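Local coordinates for CBS domain-containing protein (Thermoplasma acidophilum DSM 1728, PDB 1PVM) that is of unknown function but pairs two CBS domains, probably a regulatory module, with a metal-binding zinc-ribbon-like domain, at residues Asp96-Arg108 with Ser135-Tyr148. Residues are numbered along the deposited sequence; the frame is centred on the assembly and turned at random.
Sequences DVAAYLSENGLER and SITDILLSHRTKDY
Ser102 and Gly105 bring 96-104 and the turn after it close against 135-145; the axes of these two helical segments approach to 8.1 Å and run in roughly the same direction, 24° apart. Gly105 ends the first helix in a Schellman motif, its CA 3.4 Å from Ser142 O; a side chain here would run into Lys146 O. The carbonyl of the same glycine is held by His143: ND1 donates to Gly105 O at 2.8 Å, with the oxygen near the imidazole plane and the N-H...O angle 165°. With CG anti to its backbone N (chi1 -180°), the imidazole turns its ND1 edge to Gly105 and one face to Glu107, whose CG lies 3.6 Å from the ring centroid, while the Glu107 carboxylate turns off to a side-on salt bridge with Arg108. A leucine at His143, with no ring N-H to offer, would probably leave Gly105 O with little more than a weak water bond and Glu107 CG without its flat partner. The pair probably forms the two helices of the second CBS motif, packed beside its sheet; the later one also meets the second subunit through Leu140, Leu141 and Arg144. Farther along, Ile139 CD1 fits against Ala98 CB. Solvent borders the contact at Glu103, Asp138 and Lys146, although Ser102 and Ser142 are buried. There Ser102 OG donates to Asp138 OD2 at 2.6 Å, from above the carboxylate plane, and sits 2.7 Å from Ser142 OG. Lys146, extended beyond CG, gives NZ to Ser102 O (3.0 Å), and a water donating to Glu103 O receives a weak bond from NZ.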
ATOM      1  N   ASP B  96     -17.854  11.274   9.844  1.00 13.35           N
ATOM      2  CA  ASP B  96     -18.049  11.859   8.519  1.00 13.83           C
ATOM      3  C   ASP B  96     -16.850  11.558   7.621  1.00 12.04           C
ATOM      4  O   ASP B  96     -16.999  11.340   6.420  1.00 12.19           O
ATOM      5  CB  ASP B  96     -18.222  13.374   8.635  1.00 18.01           C
ATOM      6  CG  ASP B  96     -19.404  13.762   9.504  1.00 22.96           C
ATOM      7  OD1 ASP B  96     -19.472  14.939   9.922  1.00 27.27           O
ATOM      8  OD2 ASP B  96     -20.266  12.897   9.762  1.00 24.49           O
ATOM      9  N   VAL B  97     -15.658  11.558   8.207  1.00 11.14           N
ATOM     10  CA  VAL B  97     -14.449  11.278   7.446  1.00 10.42           C
ATOM     11  C   VAL B  97     -14.459   9.816   7.012  1.00 10.29           C
ATOM     12  O   VAL B  97     -14.114   9.492   5.877  1.00  9.73           O
ATOM     13  CB  VAL B  97     -13.185  11.562   8.285  1.00 10.86           C
ATOM     14  CG1 VAL B  97     -11.929  11.317   7.446  1.00  9.81           C
ATOM     15  CG2 VAL B  97     -13.214  12.998   8.770  1.00  9.65           C
ATOM     16  N   ALA B  98     -14.867   8.937   7.919  1.00  9.68           N
ATOM     17  CA  ALA B  98     -14.937   7.513   7.621  1.00  9.93           C
ATOM     18  C   ALA B  98     -15.852   7.266   6.420  1.00  9.55           C
ATOM     19  O   ALA B  98     -15.498   6.525   5.498  1.00  9.67           O
ATOM     20  CB  ALA B  98     -15.448   6.749   8.839  1.00 10.47           C
ATOM     21  N   ALA B  99     -17.030   7.884   6.437  1.00 10.29           N
ATOM     22  CA  ALA B  99     -17.985   7.729   5.346  1.00  9.51           C
ATOM     23  C   ALA B  99     -17.403   8.229   4.024  1.00  9.26           C
ATOM     24  O   ALA B  99     -17.625   7.624   2.974  1.00  8.60           O
ATOM     25  CB  ALA B  99     -19.270   8.478   5.670  1.00  9.78           C
ATOM     26  N   TYR B 100     -16.661   9.335   4.075  1.00  7.76           N
ATOM     27  CA  TYR B 100     -16.053   9.897   2.870  1.00  8.71           C
ATOM     28  C   TYR B 100     -15.000   8.948   2.308  1.00  7.38           C
ATOM     29  O   TYR B 100     -14.972   8.672   1.111  1.00  8.00           O
ATOM     30  CB  TYR B 100     -15.397  11.248   3.167  1.00  7.37           C
ATOM     31  CG  TYR B 100     -14.659  11.820   1.972  1.00  8.99           C
ATOM     32  CD1 TYR B 100     -15.348  12.424   0.917  1.00  8.90           C
ATOM     33  CD2 TYR B 100     -13.272  11.720   1.878  1.00  9.32           C
ATOM     34  CE1 TYR B 100     -14.668  12.915  -0.204  1.00  9.04           C
ATOM     35  CE2 TYR B 100     -12.582  12.205   0.762  1.00  8.76           C
ATOM     36  CZ  TYR B 100     -13.286  12.799  -0.272  1.00  9.91           C
ATOM     37  OH  TYR B 100     -12.600  13.275  -1.368  1.00 10.37           O
ATOM     38  N   LEU B 101     -14.126   8.457   3.174  1.00  6.64           N
ATOM     39  CA  LEU B 101     -13.086   7.545   2.728  1.00  7.52           C
ATOM     40  C   LEU B 101     -13.690   6.266   2.144  1.00  7.87           C
ATOM     41  O   LEU B 101     -13.315   5.841   1.056  1.00  7.73           O
ATOM     42  CB  LEU B 101     -12.153   7.197   3.890  1.00  8.21           C
ATOM     43  CG  LEU B 101     -11.324   8.342   4.486  1.00  6.95           C
ATOM     44  CD1 LEU B 101     -10.525   7.819   5.674  1.00  7.88           C
ATOM     45  CD2 LEU B 101     -10.394   8.927   3.436  1.00  7.79           C
ATOM     46  N   SER B 102     -14.631   5.667   2.867  1.00  8.35           N
ATOM     47  CA  SER B 102     -15.279   4.430   2.422  1.00  9.55           C
ATOM     48  C   SER B 102     -15.999   4.588   1.079  1.00  9.56           C
ATOM     49  O   SER B 102     -15.921   3.715   0.208  1.00  7.95           O
ATOM     50  CB  SER B 102     -16.269   3.954   3.491  1.00  9.73           C
ATOM     51  OG  SER B 102     -16.857   2.722   3.117  1.00 13.79           O
ATOM     52  N   GLU B 103     -16.700   5.706   0.921  1.00  9.46           N
ATOM     53  CA  GLU B 103     -17.432   6.017  -0.306  1.00 12.34           C
ATOM     54  C   GLU B 103     -16.504   6.070  -1.526  1.00 12.26           C
ATOM     55  O   GLU B 103     -16.902   5.721  -2.644  1.00 10.74           O
ATOM     56  CB  GLU B 103     -18.154   7.362  -0.124  1.00 16.17           C
ATOM     57  CG  GLU B 103     -18.636   8.058  -1.394  1.00 25.02           C
ATOM     58  CD  GLU B 103     -19.672   7.264  -2.173  1.00 30.18           C
ATOM     59  OE1 GLU B 103     -20.372   6.423  -1.565  1.00 33.33           O
ATOM     60  OE2 GLU B 103     -19.799   7.497  -3.400  1.00 34.18           O
ATOM     61  N   ASN B 104     -15.262   6.490  -1.294  1.00  9.42           N
ATOM     62  CA  ASN B 104     -14.271   6.628  -2.355  1.00 10.02           C
ATOM     63  C   ASN B 104     -13.199   5.543  -2.403  1.00 10.03           C
ATOM     64  O   ASN B 104     -12.284   5.615  -3.223  1.00  9.93           O
ATOM     65  CB  ASN B 104     -13.602   8.000  -2.231  1.00 10.57           C
ATOM     66  CG  ASN B 104     -14.543   9.137  -2.579  1.00 11.68           C
ATOM     67  OD1 ASN B 104     -14.815   9.386  -3.752  1.00 12.87           O
ATOM     68  ND2 ASN B 104     -15.059   9.820  -1.560  1.00 11.12           N
ATOM     69  N   GLY B 105     -13.312   4.540  -1.537  1.00  8.73           N
ATOM     70  CA  GLY B 105     -12.326   3.474  -1.510  1.00  9.22           C
ATOM     71  C   GLY B 105     -10.949   3.945  -1.066  1.00  9.46           C
ATOM     72  O   GLY B 105      -9.934   3.330  -1.395  1.00  9.31           O
ATOM     73  N   LEU B 106     -10.913   5.031  -0.304  1.00  8.76           N
ATOM     74  CA  LEU B 106      -9.647   5.598   0.175  1.00  8.04           C
ATOM     75  C   LEU B 106      -9.294   5.178   1.603  1.00  8.03           C
ATOM     76  O   LEU B 106     -10.167   4.793   2.380  1.00  8.27           O
ATOM     77  CB  LEU B 106      -9.720   7.131   0.137  1.00  7.21           C
ATOM     78  CG  LEU B 106     -10.008   7.825  -1.194  1.00  7.11           C
ATOM     79  CD1 LEU B 106     -10.319   9.300  -0.945  1.00  6.97           C
ATOM     80  CD2 LEU B 106      -8.821   7.663  -2.130  1.00  8.36           C
ATOM     81  N   GLU B 107      -8.010   5.253   1.942  1.00  7.49           N
ATOM     82  CA  GLU B 107      -7.584   4.955   3.304  1.00  7.97           C
ATOM     83  C   GLU B 107      -6.953   6.213   3.915  1.00  7.33           C
ATOM     84  O   GLU B 107      -6.492   6.207   5.056  1.00  7.80           O
ATOM     85  CB  GLU B 107      -6.629   3.752   3.352  1.00 10.01           C
ATOM     86  CG  GLU B 107      -5.536   3.722   2.306  1.00 13.09           C
ATOM     87  CD  GLU B 107      -4.371   4.622   2.644  1.00 15.03           C
ATOM     88  OE1 GLU B 107      -3.877   4.550   3.791  1.00 19.23           O
ATOM     89  OE2 GLU B 107      -3.939   5.386   1.757  1.00 18.33           O
ATOM     90  N   ARG B 108      -6.960   7.297   3.137  1.00  7.30           N
ATOM     91  CA  ARG B 108      -6.446   8.592   3.587  1.00  7.38           C
ATOM     92  C   ARG B 108      -6.912   9.701   2.652  1.00  6.50           C
ATOM     93  O   ARG B 108      -7.274   9.447   1.507  1.00  7.53           O
ATOM     94  CB  ARG B 108      -4.917   8.591   3.654  1.00  7.43           C
ATOM     95  CG  ARG B 108      -4.186   8.658   2.317  1.00  7.49           C
ATOM     96  CD  ARG B 108      -2.686   8.500   2.564  1.00 10.30           C
ATOM     97  NE  ARG B 108      -2.399   7.195   3.159  1.00 10.43           N
ATOM     98  CZ  ARG B 108      -1.389   6.931   3.983  1.00  8.34           C
ATOM     99  NH1 ARG B 108      -0.533   7.881   4.341  1.00  9.93           N
ATOM    100  NH2 ARG B 108      -1.240   5.703   4.454  1.00 11.04           N
ATOM    101  N   SER B 135     -16.789   0.288  11.630  1.00 13.15           N
ATOM    102  CA  SER B 135     -16.456   1.367  10.714  1.00 13.18           C
ATOM    103  C   SER B 135     -15.064   1.149  10.113  1.00 12.08           C
ATOM    104  O   SER B 135     -14.835   1.422   8.927  1.00 11.21           O
ATOM    105  CB  SER B 135     -16.525   2.706  11.439  1.00 13.82           C
ATOM    106  OG  SER B 135     -16.416   3.769  10.517  1.00 18.01           O
ATOM    107  N   ILE B 136     -14.143   0.649  10.932  1.00 11.27           N
ATOM    108  CA  ILE B 136     -12.779   0.377  10.485  1.00  9.91           C
ATOM    109  C   ILE B 136     -12.800  -0.733   9.432  1.00  9.48           C
ATOM    110  O   ILE B 136     -12.146  -0.626   8.398  1.00  8.02           O
ATOM    111  CB  ILE B 136     -11.877  -0.046  11.672  1.00 10.13           C
ATOM    112  CG1 ILE B 136     -11.688   1.141  12.618  1.00 11.53           C
ATOM    113  CG2 ILE B 136     -10.525  -0.547  11.168  1.00  8.78           C
ATOM    114  CD1 ILE B 136     -11.067   0.762  13.959  1.00 15.21           C
ATOM    115  N   THR B 137     -13.555  -1.794   9.698  1.00  9.47           N
ATOM    116  CA  THR B 137     -13.669  -2.905   8.756  1.00  9.75           C
ATOM    117  C   THR B 137     -14.280  -2.402   7.439  1.00 10.49           C
ATOM    118  O   THR B 137     -13.864  -2.809   6.348  1.00 10.62           O
ATOM    119  CB  THR B 137     -14.545  -4.028   9.349  1.00 11.13           C
ATOM    120  OG1 THR B 137     -13.962  -4.473  10.575  1.00 11.39           O
ATOM    121  CG2 THR B 137     -14.647  -5.203   8.392  1.00 11.71           C
ATOM    122  N   ASP B 138     -15.261  -1.507   7.543  1.00  9.93           N
ATOM    123  CA  ASP B 138     -15.904  -0.947   6.361  1.00 10.10           C
ATOM    124  C   ASP B 138     -14.891  -0.239   5.464  1.00  9.97           C
ATOM    125  O   ASP B 138     -14.845  -0.479   4.260  1.00 10.59           O
ATOM    126  CB  ASP B 138     -16.997   0.046   6.763  1.00 12.43           C
ATOM    127  CG  ASP B 138     -17.566   0.796   5.567  1.00 12.34           C
ATOM    128  OD1 ASP B 138     -18.107   0.140   4.653  1.00 16.78           O
ATOM    129  OD2 ASP B 138     -17.466   2.039   5.537  1.00 13.86           O
ATOM    130  N   ILE B 139     -14.091   0.644   6.053  1.00  8.34           N
ATOM    131  CA  ILE B 139     -13.075   1.369   5.296  1.00  8.62           C
ATOM    132  C   ILE B 139     -12.098   0.386   4.647  1.00  8.19           C
ATOM    133  O   ILE B 139     -11.741   0.538   3.476  1.00  7.06           O
ATOM    134  CB  ILE B 139     -12.291   2.338   6.211  1.00  8.80           C
ATOM    135  CG1 ILE B 139     -13.222   3.445   6.709  1.00 10.51           C
ATOM    136  CG2 ILE B 139     -11.101   2.939   5.458  1.00  9.73           C
ATOM    137  CD1 ILE B 139     -12.571   4.390   7.713  1.00  8.98           C
ATOM    138  N   LEU B 140     -11.679  -0.624   5.407  1.00  8.40           N
ATOM    139  CA  LEU B 140     -10.751  -1.626   4.889  1.00  8.59           C
ATOM    140  C   LEU B 140     -11.335  -2.388   3.699  1.00  8.09           C
ATOM    141  O   LEU B 140     -10.648  -2.598   2.696  1.00  8.41           O
ATOM    142  CB  LEU B 140     -10.348  -2.607   5.995  1.00  8.62           C
ATOM    143  CG  LEU B 140      -9.435  -2.026   7.079  1.00  9.33           C
ATOM    144  CD1 LEU B 140      -9.306  -3.012   8.230  1.00  8.90           C
ATOM    145  CD2 LEU B 140      -8.069  -1.707   6.478  1.00  9.90           C
ATOM    146  N   LEU B 141     -12.599  -2.787   3.805  1.00  7.92           N
ATOM    147  CA  LEU B 141     -13.255  -3.512   2.717  1.00  8.85           C
ATOM    148  C   LEU B 141     -13.469  -2.614   1.501  1.00  7.75           C
ATOM    149  O   LEU B 141     -13.278  -3.036   0.353  1.00  8.73           O
ATOM    150  CB  LEU B 141     -14.599  -4.078   3.188  1.00 10.47           C
ATOM    151  CG  LEU B 141     -14.497  -5.246   4.174  1.00 11.32           C
ATOM    152  CD1 LEU B 141     -15.888  -5.666   4.619  1.00 13.46           C
ATOM    153  CD2 LEU B 141     -13.770  -6.412   3.516  1.00 12.53           C
ATOM    154  N   SER B 142     -13.860  -1.370   1.746  1.00  6.32           N
ATOM    155  CA  SER B 142     -14.085  -0.437   0.648  1.00  6.31           C
ATOM    156  C   SER B 142     -12.789  -0.096  -0.079  1.00  5.42           C
ATOM    157  O   SER B 142     -12.793   0.116  -1.289  1.00  7.28           O
ATOM    158  CB  SER B 142     -14.740   0.846   1.158  1.00  6.66           C
ATOM    159  OG  SER B 142     -16.085   0.609   1.536  1.00  8.88           O
ATOM    160  N   HIS B 143     -11.681  -0.042   0.655  1.00  6.49           N
ATOM    161  CA  HIS B 143     -10.395   0.276   0.038  1.00  6.73           C
ATOM    162  C   HIS B 143      -9.916  -0.855  -0.864  1.00  7.53           C
ATOM    163  O   HIS B 143      -9.235  -0.621  -1.865  1.00  7.99           O
ATOM    164  CB  HIS B 143      -9.346   0.560   1.112  1.00  7.69           C
ATOM    165  CG  HIS B 143      -7.998   0.907   0.560  1.00  7.78           C
ATOM    166  ND1 HIS B 143      -7.794   1.969  -0.294  1.00  7.04           N
ATOM    167  CD2 HIS B 143      -6.788   0.326   0.736  1.00  7.53           C
ATOM    168  CE1 HIS B 143      -6.515   2.027  -0.622  1.00  7.77           C
ATOM    169  NE2 HIS B 143      -5.884   1.041  -0.011  1.00  6.89           N
ATOM    170  N   ARG B 144     -10.271  -2.086  -0.513  1.00  8.89           N
ATOM    171  CA  ARG B 144      -9.869  -3.231  -1.320  1.00  9.73           C
ATOM    172  C   ARG B 144     -10.694  -3.358  -2.598  1.00 10.78           C
ATOM    173  O   ARG B 144     -10.173  -3.706  -3.658  1.00 11.45           O
ATOM    174  CB  ARG B 144     -10.014  -4.524  -0.517  1.00 12.53           C
ATOM    175  CG  ARG B 144      -9.635  -5.769  -1.309  1.00 16.98           C
ATOM    176  CD  ARG B 144      -9.510  -6.990  -0.414  1.00 22.32           C
ATOM    177  NE  ARG B 144     -10.781  -7.674  -0.189  1.00 26.16           N
ATOM    178  CZ  ARG B 144     -11.479  -8.290  -1.139  1.00 30.23           C
ATOM    179  NH1 ARG B 144     -11.038  -8.305  -2.392  1.00 32.06           N
ATOM    180  NH2 ARG B 144     -12.610  -8.916  -0.835  1.00 31.25           N
ATOM    181  N   THR B 145     -11.979  -3.041  -2.495  1.00 10.69           N
ATOM    182  CA  THR B 145     -12.899  -3.198  -3.611  1.00 11.16           C
ATOM    183  C   THR B 145     -13.225  -1.995  -4.489  1.00 12.27           C
ATOM    184  O   THR B 145     -13.592  -2.160  -5.653  1.00 12.05           O
ATOM    185  CB  THR B 145     -14.217  -3.781  -3.092  1.00 11.58           C
ATOM    186  OG1 THR B 145     -14.724  -2.939  -2.053  1.00 14.71           O
ATOM    187  CG2 THR B 145     -13.990  -5.176  -2.518  1.00 12.36           C
ATOM    188  N   LYS B 146     -13.099  -0.788  -3.951  1.00 14.02           N
ATOM    189  CA  LYS B 146     -13.420   0.401  -4.733  1.00 15.14           C
ATOM    190  C   LYS B 146     -12.193   1.215  -5.112  1.00 16.95           C
ATOM    191  O   LYS B 146     -11.157   1.152  -4.450  1.00 16.32           O
ATOM    192  CB  LYS B 146     -14.388   1.296  -3.960  1.00 15.98           C
ATOM    193  CG  LYS B 146     -15.625   0.601  -3.423  1.00 16.59           C
ATOM    194  CD  LYS B 146     -16.404   1.571  -2.555  1.00 16.92           C
ATOM    195  CE  LYS B 146     -17.484   0.881  -1.755  1.00 22.11           C
ATOM    196  NZ  LYS B 146     -18.080   1.811  -0.754  1.00 22.15           N
ATOM    197  N   ASP B 147     -12.330   1.989  -6.183  1.00 20.49           N
ATOM    198  CA  ASP B 147     -11.255   2.838  -6.674  1.00 23.90           C
ATOM    199  C   ASP B 147     -11.767   4.258  -6.924  1.00 21.77           C
ATOM    200  O   ASP B 147     -12.830   4.459  -7.510  1.00 22.86           O
ATOM    201  CB  ASP B 147     -10.648   2.244  -7.955  1.00 29.68           C
ATOM    202  CG  ASP B 147     -11.703   1.804  -8.963  1.00 34.54           C
ATOM    203  OD1 ASP B 147     -12.534   0.934  -8.618  1.00 38.67           O
ATOM    204  OD2 ASP B 147     -11.700   2.321 -10.103  1.00 38.35           O
ATOM    205  N   TYR B 148     -10.996   5.231  -6.453  1.00 20.27           N
ATOM    206  CA  TYR B 148     -11.316   6.653  -6.570  1.00 17.47           C
ATOM    207  C   TYR B 148     -11.559   7.092  -8.012  1.00 16.07           C
ATOM    208  O   TYR B 148     -10.810   6.718  -8.907  1.00 18.03           O
ATOM    209  CB  TYR B 148     -10.153   7.460  -5.985  1.00 15.20           C
ATOM    210  CG  TYR B 148     -10.382   8.955  -5.877  1.00 12.98           C
ATOM    211  CD1 TYR B 148     -11.263   9.481  -4.933  1.00 11.92           C
ATOM    212  CD2 TYR B 148      -9.681   9.849  -6.694  1.00 12.23           C
ATOM    213  CE1 TYR B 148     -11.437  10.861  -4.800  1.00 11.80           C
ATOM    214  CE2 TYR B 148      -9.850  11.234  -6.568  1.00 10.15           C
ATOM    215  CZ  TYR B 148     -10.725  11.729  -5.618  1.00 10.31           C
ATOM    216  OH  TYR B 148     -10.869  13.084  -5.462  1.00 11.07           O
TER
HETATM  217  O   HOH W   1     -19.350   3.905  -3.020  1.00 30.49           O
HETATM  218  O   HOH W   2      -9.487   4.572  -4.061  1.00 20.44           O
HETATM  219  O   HOH W   3     -12.139   2.873   1.885  1.00  8.81           O